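Local coordinates for polyketide synthase associated protein 5 (Mycobacterium tuberculosis, PDB 1Q9J) that probably catalyses the final step of phthiocerol dimycocerosate synthesis, transferring mycocerosic acids from mycocerosic acid synthase onto phthiocerol, phthiodiolone and phenolphthiocerol, at residues 29-34 against 360-365; 181-186 against 288-293. All blocks are in the same frame, centred on the assembly; numbering follows the deposited sequence.

Overall arrangement
PapA5 is built from two related domains, and the two contacts lie on opposite sides of the chain's centre, with their own centres about 41 Å apart and nearest atoms about 23 Å apart. They share no sheet. Contact 1 adds strand 360-368 to strand 23-31 in a five-stranded mixed sheet; contact 2 lays the loop at 181-186 against strand 285-292, an outermost strand of a six-stranded mixed sheet. Along the chain, both segments of contact 2 fall between those of contact 1. Strands 342-345 and 378-384, which flank 360-368 in sequence, belong to the six-stranded sheet, so the chain leaves that sheet, adds a strand to the five-stranded one at contact 1 and returns, which probably helps join the two related domains.

Contact 1 of 2, residues 29-34 against 360-365; sequences QLRGVI and EIEDIK
E360 and R31 approach each other through two weak backbone bonds, R31 N to E360 O and E360 N to R31 O. The same E360 oxygen also meets the alpha carbon of L30 in a CA-H...O contact. The antiparallel pairing is defined by the next residues. I361 and L30 form a non-hydrogen-bonded pair, their side chains on the same face of the sheet. I361 CG1, anti to its own carbonyl carbon (chi1 -58°), stands 3.9 Å from L30 CD2, so one methyl of the leucine meets the ethyl branch of the isoleucine. E362 and D363 then both face Q29, the signature of a classic beta bulge. E362 N donates to Q29 O at 2.8 Å, while Q29 N donates to D363 O, also at 2.8 Å, and the single extra residue shifts the register. E362, its chain bent at chi2, forms a salt bridge with R31, the carboxylate over one face of the guanidinium and offset toward the rim; its geometry is doubtful as a whole. D363 CB lies 3.9 Å from Q29 CB. The amide of Q29 turns back from D363, and Q29 NE2 donates to L30 O at 2.9 Å, in the carbonyl plane on a lone pair. K365 NZ forms a salt bridge with D363 OD2 at 2.7 Å, from above the carboxylate plane, and OD1 forms another with R215. Beyond the bulge, I364 packs on M26 and I28 of strand 23-31, and K365 continues the backbone pairing with T27. Strand 23-31 lies between 360-368 and 117-123 in the five-stranded sheet, with 360-368 outermost, and Y384 of strand 378-384 packs against I361 and I364.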
ATOM      1  N   GLN A  29     -10.231  -4.704  13.186  1.00 64.85           N
ATOM      2  CA  GLN A  29     -10.593  -5.206  14.503  1.00 66.48           C
ATOM      3  C   GLN A  29     -12.045  -4.794  14.739  1.00 68.88           C
ATOM      4  O   GLN A  29     -12.359  -3.613  14.691  1.00 74.48           O
ATOM      5  CB  GLN A  29      -9.687  -4.574  15.558  1.00 67.09           C
ATOM      6  CG  GLN A  29     -10.015  -5.014  16.961  1.00 73.29           C
ATOM      7  CD  GLN A  29     -10.189  -6.518  17.062  1.00 76.28           C
ATOM      8  OE1 GLN A  29      -9.288  -7.281  16.702  1.00 72.65           O
ATOM      9  NE2 GLN A  29     -11.353  -6.955  17.548  1.00 78.84           N
ATOM     10  N   LEU A  30     -12.935  -5.747  14.988  1.00 68.14           N
ATOM     11  CA  LEU A  30     -14.330  -5.382  15.202  1.00 70.00           C
ATOM     12  C   LEU A  30     -14.843  -5.582  16.627  1.00 73.74           C
ATOM     13  O   LEU A  30     -14.175  -6.177  17.480  1.00 73.19           O
ATOM     14  CB  LEU A  30     -15.226  -6.155  14.234  1.00 67.83           C
ATOM     15  CG  LEU A  30     -14.860  -6.000  12.757  1.00 69.28           C
ATOM     16  CD1 LEU A  30     -15.739  -6.898  11.900  1.00 67.36           C
ATOM     17  CD2 LEU A  30     -15.024  -4.547  12.355  1.00 71.65           C
ATOM     18  N   ARG A  31     -16.042  -5.054  16.863  1.00 74.99           N
ATOM     19  CA  ARG A  31     -16.727  -5.149  18.144  1.00 76.30           C
ATOM     20  C   ARG A  31     -18.220  -5.210  17.881  1.00 76.45           C
ATOM     21  O   ARG A  31     -18.820  -4.245  17.409  1.00 78.30           O
ATOM     22  CB  ARG A  31     -16.419  -3.951  19.044  1.00 79.08           C
ATOM     23  CG  ARG A  31     -17.314  -3.914  20.285  1.00 84.97           C
ATOM     24  CD  ARG A  31     -16.690  -3.115  21.411  1.00 87.84           C
ATOM     25  NE  ARG A  31     -16.786  -1.679  21.204  1.00 92.85           N
ATOM     26  CZ  ARG A  31     -15.843  -0.813  21.561  1.00 95.30           C
ATOM     27  NH1 ARG A  31     -14.729  -1.248  22.138  1.00 97.21           N
ATOM     28  NH2 ARG A  31     -16.017   0.489  21.351  1.00 92.74           N
ATOM     29  N   GLY A  32     -18.819  -6.355  18.184  1.00 76.68           N
ATOM     30  CA  GLY A  32     -20.241  -6.529  17.950  1.00 76.20           C
ATOM     31  C   GLY A  32     -20.525  -7.896  17.363  1.00 76.08           C
ATOM     32  O   GLY A  32     -19.681  -8.794  17.411  1.00 74.23           O
ATOM     33  N   VAL A  33     -21.715  -8.053  16.795  1.00 75.66           N
ATOM     34  CA  VAL A  33     -22.122  -9.328  16.213  1.00 78.01           C
ATOM     35  C   VAL A  33     -21.904  -9.434  14.699  1.00 75.80           C
ATOM     36  O   VAL A  33     -22.535  -8.730  13.914  1.00 74.10           O
ATOM     37  CB  VAL A  33     -23.606  -9.614  16.535  1.00 81.37           C
ATOM     38  CG1 VAL A  33     -24.023 -10.967  15.971  1.00 81.47           C
ATOM     39  CG2 VAL A  33     -23.806  -9.577  18.043  1.00 83.64           C
ATOM     40  N   ILE A  34     -21.007 -10.336  14.313  1.00 73.19           N
ATOM     41  CA  ILE A  34     -20.677 -10.582  12.916  1.00 69.26           C
ATOM     42  C   ILE A  34     -21.610 -11.644  12.339  1.00 68.60           C
ATOM     43  O   ILE A  34     -21.461 -12.823  12.633  1.00 72.37           O
ATOM     44  CB  ILE A  34     -19.209 -11.072  12.775  1.00 67.83           C
ATOM     45  CG1 ILE A  34     -18.249  -9.912  12.967  1.00 65.40           C
ATOM     46  CG2 ILE A  34     -18.987 -11.714  11.423  1.00 68.80           C
ATOM     47  CD1 ILE A  34     -18.218  -9.386  14.361  1.00 69.58           C
ATOM     48  N   GLU A 360     -18.924  -2.140  14.872  1.00 71.83           N
ATOM     49  CA  GLU A 360     -18.102  -0.953  14.791  1.00 71.55           C
ATOM     50  C   GLU A 360     -16.644  -1.341  14.667  1.00 69.22           C
ATOM     51  O   GLU A 360     -16.192  -2.310  15.276  1.00 72.68           O
ATOM     52  CB  GLU A 360     -18.311  -0.083  16.035  1.00 77.77           C
ATOM     53  CG  GLU A 360     -19.508   0.861  15.960  1.00 83.59           C
ATOM     54  CD  GLU A 360     -20.367   0.838  17.215  1.00 89.49           C
ATOM     55  OE1 GLU A 360     -21.204  -0.084  17.351  1.00 92.61           O
ATOM     56  OE2 GLU A 360     -20.199   1.733  18.074  1.00 92.94           O
ATOM     57  N   ILE A 361     -15.916  -0.584  13.862  1.00 64.84           N
ATOM     58  CA  ILE A 361     -14.503  -0.832  13.645  1.00 61.36           C
ATOM     59  C   ILE A 361     -13.682  -0.203  14.762  1.00 62.91           C
ATOM     60  O   ILE A 361     -13.851   0.973  15.057  1.00 64.65           O
ATOM     61  CB  ILE A 361     -14.065  -0.210  12.327  1.00 56.49           C
ATOM     62  CG1 ILE A 361     -14.907  -0.796  11.186  1.00 56.55           C
ATOM     63  CG2 ILE A 361     -12.567  -0.399  12.139  1.00 55.97           C
ATOM     64  CD1 ILE A 361     -14.641  -0.182   9.830  1.00 48.49           C
ATOM     65  N   GLU A 362     -12.791  -0.970  15.381  1.00 65.78           N
ATOM     66  CA  GLU A 362     -11.965  -0.423  16.460  1.00 66.93           C
ATOM     67  C   GLU A 362     -10.544  -0.144  16.013  1.00 63.34           C
ATOM     68  O   GLU A 362      -9.860   0.698  16.585  1.00 62.79           O
ATOM     69  CB  GLU A 362     -11.955  -1.374  17.665  1.00 70.97           C
ATOM     70  CG  GLU A 362     -13.285  -1.418  18.385  1.00 79.77           C
ATOM     71  CD  GLU A 362     -13.736  -0.034  18.843  1.00 87.10           C
ATOM     72  OE1 GLU A 362     -14.968   0.170  18.981  1.00 89.99           O
ATOM     73  OE2 GLU A 362     -12.863   0.846  19.070  1.00 88.22           O
ATOM     74  N   ASP A 363     -10.092  -0.855  14.992  1.00 62.70           N
ATOM     75  CA  ASP A 363      -8.741  -0.640  14.502  1.00 65.54           C
ATOM     76  C   ASP A 363      -8.555  -1.227  13.109  1.00 65.50           C
ATOM     77  O   ASP A 363      -9.260  -2.154  12.718  1.00 65.35           O
ATOM     78  CB  ASP A 363      -7.730  -1.255  15.477  1.00 67.71           C
ATOM     79  CG  ASP A 363      -6.318  -0.824  15.187  1.00 72.55           C
ATOM     80  OD1 ASP A 363      -6.156   0.099  14.351  1.00 71.59           O
ATOM     81  OD2 ASP A 363      -5.378  -1.400  15.795  1.00 71.41           O
ATOM     82  N   ILE A 364      -7.614  -0.666  12.359  1.00 65.92           N
ATOM     83  CA  ILE A 364      -7.332  -1.131  11.007  1.00 66.67           C
ATOM     84  C   ILE A 364      -5.826  -1.186  10.781  1.00 67.09           C
ATOM     85  O   ILE A 364      -5.182  -0.152  10.616  1.00 67.48           O
ATOM     86  CB  ILE A 364      -7.979  -0.194   9.956  1.00 66.64           C
ATOM     87  CG1 ILE A 364      -9.474  -0.496   9.847  1.00 68.23           C
ATOM     88  CG2 ILE A 364      -7.289  -0.345   8.615  1.00 67.97           C
ATOM     89  CD1 ILE A 364     -10.222   0.378   8.850  1.00 66.14           C
ATOM     90  N   LYS A 365      -5.268  -2.395  10.776  1.00 67.11           N
ATOM     91  CA  LYS A 365      -3.829  -2.565  10.580  1.00 67.54           C
ATOM     92  C   LYS A 365      -3.528  -3.198   9.228  1.00 65.07           C
ATOM     93  O   LYS A 365      -4.229  -4.103   8.780  1.00 63.18           O
ATOM     94  CB  LYS A 365      -3.227  -3.448  11.683  1.00 72.69           C
ATOM     95  CG  LYS A 365      -3.536  -3.020  13.111  1.00 77.95           C
ATOM     96  CD  LYS A 365      -2.867  -3.947  14.124  1.00 81.66           C
ATOM     97  CE  LYS A 365      -3.414  -3.729  15.537  1.00 83.93           C
ATOM     98  NZ  LYS A 365      -4.885  -4.001  15.612  1.00 87.27           N
TER

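Contact 2 of 2, residues 181-186 against 288-293; sequences AERFMS and ASYLAE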
ATOM      1  N   ALA A 181      15.002   6.892 -10.323  1.00108.08           N
ATOM      2  CA  ALA A 181      16.032   6.299 -11.162  1.00109.21           C
ATOM      3  C   ALA A 181      16.654   7.345 -12.077  1.00111.11           C
ATOM      4  O   ALA A 181      17.877   7.490 -12.136  1.00112.46           O
ATOM      5  CB  ALA A 181      15.441   5.167 -11.993  1.00105.60           C
ATOM      6  N   GLU A 182      15.800   8.080 -12.782  1.00111.80           N
ATOM      7  CA  GLU A 182      16.230   9.118 -13.724  1.00111.62           C
ATOM      8  C   GLU A 182      16.983  10.269 -13.034  1.00108.99           C
ATOM      9  O   GLU A 182      17.459  11.194 -13.698  1.00107.35           O
ATOM     10  CB  GLU A 182      14.991   9.649 -14.475  1.00115.76           C
ATOM     11  CG  GLU A 182      15.260  10.450 -15.756  1.00121.12           C
ATOM     12  CD  GLU A 182      13.978  10.777 -16.542  1.00124.33           C
ATOM     13  OE1 GLU A 182      13.384   9.859 -17.157  1.00125.70           O
ATOM     14  OE2 GLU A 182      13.552  11.953 -16.535  1.00125.04           O
ATOM     15  N   ARG A 183      17.118  10.187 -11.710  1.00105.89           N
ATOM     16  CA  ARG A 183      17.790  11.226 -10.918  1.00102.61           C
ATOM     17  C   ARG A 183      18.868  10.680  -9.970  1.00101.55           C
ATOM     18  O   ARG A 183      19.696  11.428  -9.438  1.00100.03           O
ATOM     19  CB  ARG A 183      16.736  11.980 -10.106  1.00100.20           C
ATOM     20  CG  ARG A 183      17.248  13.152  -9.294  1.00 97.27           C
ATOM     21  CD  ARG A 183      16.084  13.844  -8.615  1.00 96.15           C
ATOM     22  NE  ARG A 183      15.052  14.221  -9.585  1.00 95.44           N
ATOM     23  CZ  ARG A 183      13.838  14.650  -9.258  1.00 92.77           C
ATOM     24  NH1 ARG A 183      13.497  14.757  -7.983  1.00 94.12           N
ATOM     25  NH2 ARG A 183      12.967  14.974 -10.202  1.00 91.21           N
ATOM     26  N   PHE A 184      18.840   9.372  -9.751  1.00101.75           N
ATOM     27  CA  PHE A 184      19.799   8.721  -8.867  1.00100.62           C
ATOM     28  C   PHE A 184      20.997   8.181  -9.652  1.00101.43           C
ATOM     29  O   PHE A 184      21.811   7.428  -9.115  1.00102.53           O
ATOM     30  CB  PHE A 184      19.113   7.568  -8.118  1.00 96.57           C
ATOM     31  CG  PHE A 184      18.041   8.009  -7.146  1.00 91.31           C
ATOM     32  CD1 PHE A 184      17.217   7.072  -6.535  1.00 88.05           C
ATOM     33  CD2 PHE A 184      17.875   9.351  -6.819  1.00 89.61           C
ATOM     34  CE1 PHE A 184      16.249   7.463  -5.614  1.00 86.50           C
ATOM     35  CE2 PHE A 184      16.906   9.748  -5.896  1.00 87.59           C
ATOM     36  CZ  PHE A 184      16.095   8.801  -5.294  1.00 85.55           C
ATOM     37  N   MET A 185      21.104   8.557 -10.922  1.00101.86           N
ATOM     38  CA  MET A 185      22.210   8.089 -11.753  1.00102.20           C
ATOM     39  C   MET A 185      23.540   8.743 -11.389  1.00101.35           C
ATOM     40  O   MET A 185      24.600   8.137 -11.561  1.00100.13           O
ATOM     41  CB  MET A 185      21.909   8.330 -13.238  1.00104.75           C
ATOM     42  CG  MET A 185      21.001   7.281 -13.887  1.00106.70           C
ATOM     43  SD  MET A 185      21.675   5.594 -13.826  1.00112.63           S
ATOM     44  CE  MET A 185      22.831   5.626 -15.223  1.00109.38           C
ATOM     45  N   SER A 186      23.480   9.973 -10.887  1.00101.06           N
ATOM     46  CA  SER A 186      24.684  10.709 -10.511  1.00101.91           C
ATOM     47  C   SER A 186      25.305  10.162  -9.225  1.00103.95           C
ATOM     48  O   SER A 186      26.528  10.133  -9.080  1.00104.92           O
ATOM     49  CB  SER A 186      24.360  12.193 -10.326  1.00100.13           C
ATOM     50  OG  SER A 186      23.535  12.391  -9.195  1.00101.24           O
ATOM     51  N   ALA A 288       7.947   8.527  -7.542  1.00 56.86           N
ATOM     52  CA  ALA A 288       8.520   9.855  -7.575  1.00 59.58           C
ATOM     53  C   ALA A 288       9.846   9.810  -6.822  1.00 61.38           C
ATOM     54  O   ALA A 288       9.879   9.462  -5.641  1.00 60.09           O
ATOM     55  CB  ALA A 288       7.561  10.842  -6.913  1.00 53.44           C
ATOM     56  N   SER A 289      10.941  10.140  -7.503  1.00 64.67           N
ATOM     57  CA  SER A 289      12.252  10.140  -6.857  1.00 69.33           C
ATOM     58  C   SER A 289      12.565  11.526  -6.304  1.00 72.31           C
ATOM     59  O   SER A 289      11.948  12.520  -6.697  1.00 75.95           O
ATOM     60  CB  SER A 289      13.350   9.718  -7.836  1.00 69.45           C
ATOM     61  OG  SER A 289      13.467  10.623  -8.921  1.00 72.76           O
ATOM     62  N   TYR A 290      13.523  11.580  -5.385  1.00 75.76           N
ATOM     63  CA  TYR A 290      13.918  12.831  -4.753  1.00 78.41           C
ATOM     64  C   TYR A 290      15.166  12.641  -3.907  1.00 79.77           C
ATOM     65  O   TYR A 290      15.105  12.001  -2.859  1.00 78.25           O
ATOM     66  CB  TYR A 290      12.811  13.338  -3.845  1.00 80.20           C
ATOM     67  CG  TYR A 290      13.232  14.544  -3.053  1.00 85.31           C
ATOM     68  CD1 TYR A 290      13.382  15.781  -3.668  1.00 87.66           C
ATOM     69  CD2 TYR A 290      13.508  14.446  -1.693  1.00 85.93           C
ATOM     70  CE1 TYR A 290      13.792  16.893  -2.948  1.00 91.04           C
ATOM     71  CE2 TYR A 290      13.922  15.551  -0.963  1.00 88.22           C
ATOM     72  CZ  TYR A 290      14.060  16.771  -1.594  1.00 90.09           C
ATOM     73  OH  TYR A 290      14.444  17.878  -0.877  1.00 90.34           O
ATOM     74  N   LEU A 291      16.281  13.218  -4.344  1.00 83.61           N
ATOM     75  CA  LEU A 291      17.543  13.101  -3.612  1.00 86.18           C
ATOM     76  C   LEU A 291      17.639  14.147  -2.509  1.00 87.33           C
ATOM     77  O   LEU A 291      18.017  15.283  -2.766  1.00 88.57           O
ATOM     78  CB  LEU A 291      18.720  13.268  -4.570  1.00 83.68           C
ATOM     79  CG  LEU A 291      20.105  12.910  -4.044  1.00 82.93           C
ATOM     80  CD1 LEU A 291      20.128  11.453  -3.567  1.00 81.96           C
ATOM     81  CD2 LEU A 291      21.119  13.127  -5.163  1.00 80.83           C
ATOM     82  N   ALA A 292      17.299  13.760  -1.285  1.00 89.92           N
ATOM     83  CA  ALA A 292      17.352  14.675  -0.156  1.00 91.89           C
ATOM     84  C   ALA A 292      18.781  14.843   0.332  1.00 95.38           C
ATOM     85  O   ALA A 292      19.509  13.865   0.527  1.00 93.97           O
ATOM     86  CB  ALA A 292      16.472  14.171   0.972  1.00 91.36           C
ATOM     87  N   GLU A 293      19.176  16.096   0.525  1.00 98.98           N
ATOM     88  CA  GLU A 293      20.515  16.418   0.995  1.00100.99           C
ATOM     89  C   GLU A 293      20.387  17.189   2.298  1.00102.40           C
ATOM     90  O   GLU A 293      20.340  18.419   2.308  1.00101.23           O
ATOM     91  CB  GLU A 293      21.245  17.240  -0.064  1.00100.83           C
ATOM     92  CG  GLU A 293      21.268  16.546  -1.417  1.00101.13           C
ATOM     93  CD  GLU A 293      22.006  17.328  -2.473  1.00101.52           C
ATOM     94  OE1 GLU A 293      21.682  18.521  -2.667  1.00104.85           O
ATOM     95  OE2 GLU A 293      22.899  16.741  -3.123  1.00 98.20           O
TER
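R183 reaches S289 along most of its length, a worked case of an arginine running past an edge strand. R183 CB lies 3.7 Å from S289 OG. CG is anti to the backbone N (chi1 -176°), and the chain continues extended to CD, which stays near the same hydroxyl. A bend at chi3 (-54°) then turns R183 NE, 4.0 Å from S289 OG, and the hydroxyl ends up over one face of the guanidinium, offset toward its rim. R183 NH1 comes within 3.0 Å of S289 O, but the angle is too poor for a hydrogen bond; it also lies at the edge of the Y290 ring. NH2 is engaged in a salt bridge with D314 of helix 300-317.

F184 packs on the same strand. S289 CB sits over its ring face in a CH-pi contact, 4.3 Å from the F184 centroid, while Y290 C and L291 N lie in plane at the ring edge. F184 CE2 touches L291 CB at 4.2 Å. Y290 points away from the loop and packs on helix 300-317, where its hydroxyl bonds to D306.

Here an irregular loop, without backbone pairing, covers the outermost strand of a mixed sheet. The R183 side chain is about 10 Å from that of R312, a residue probably important for recognising the acyl carrier protein domain of mycocerosic acid synthase.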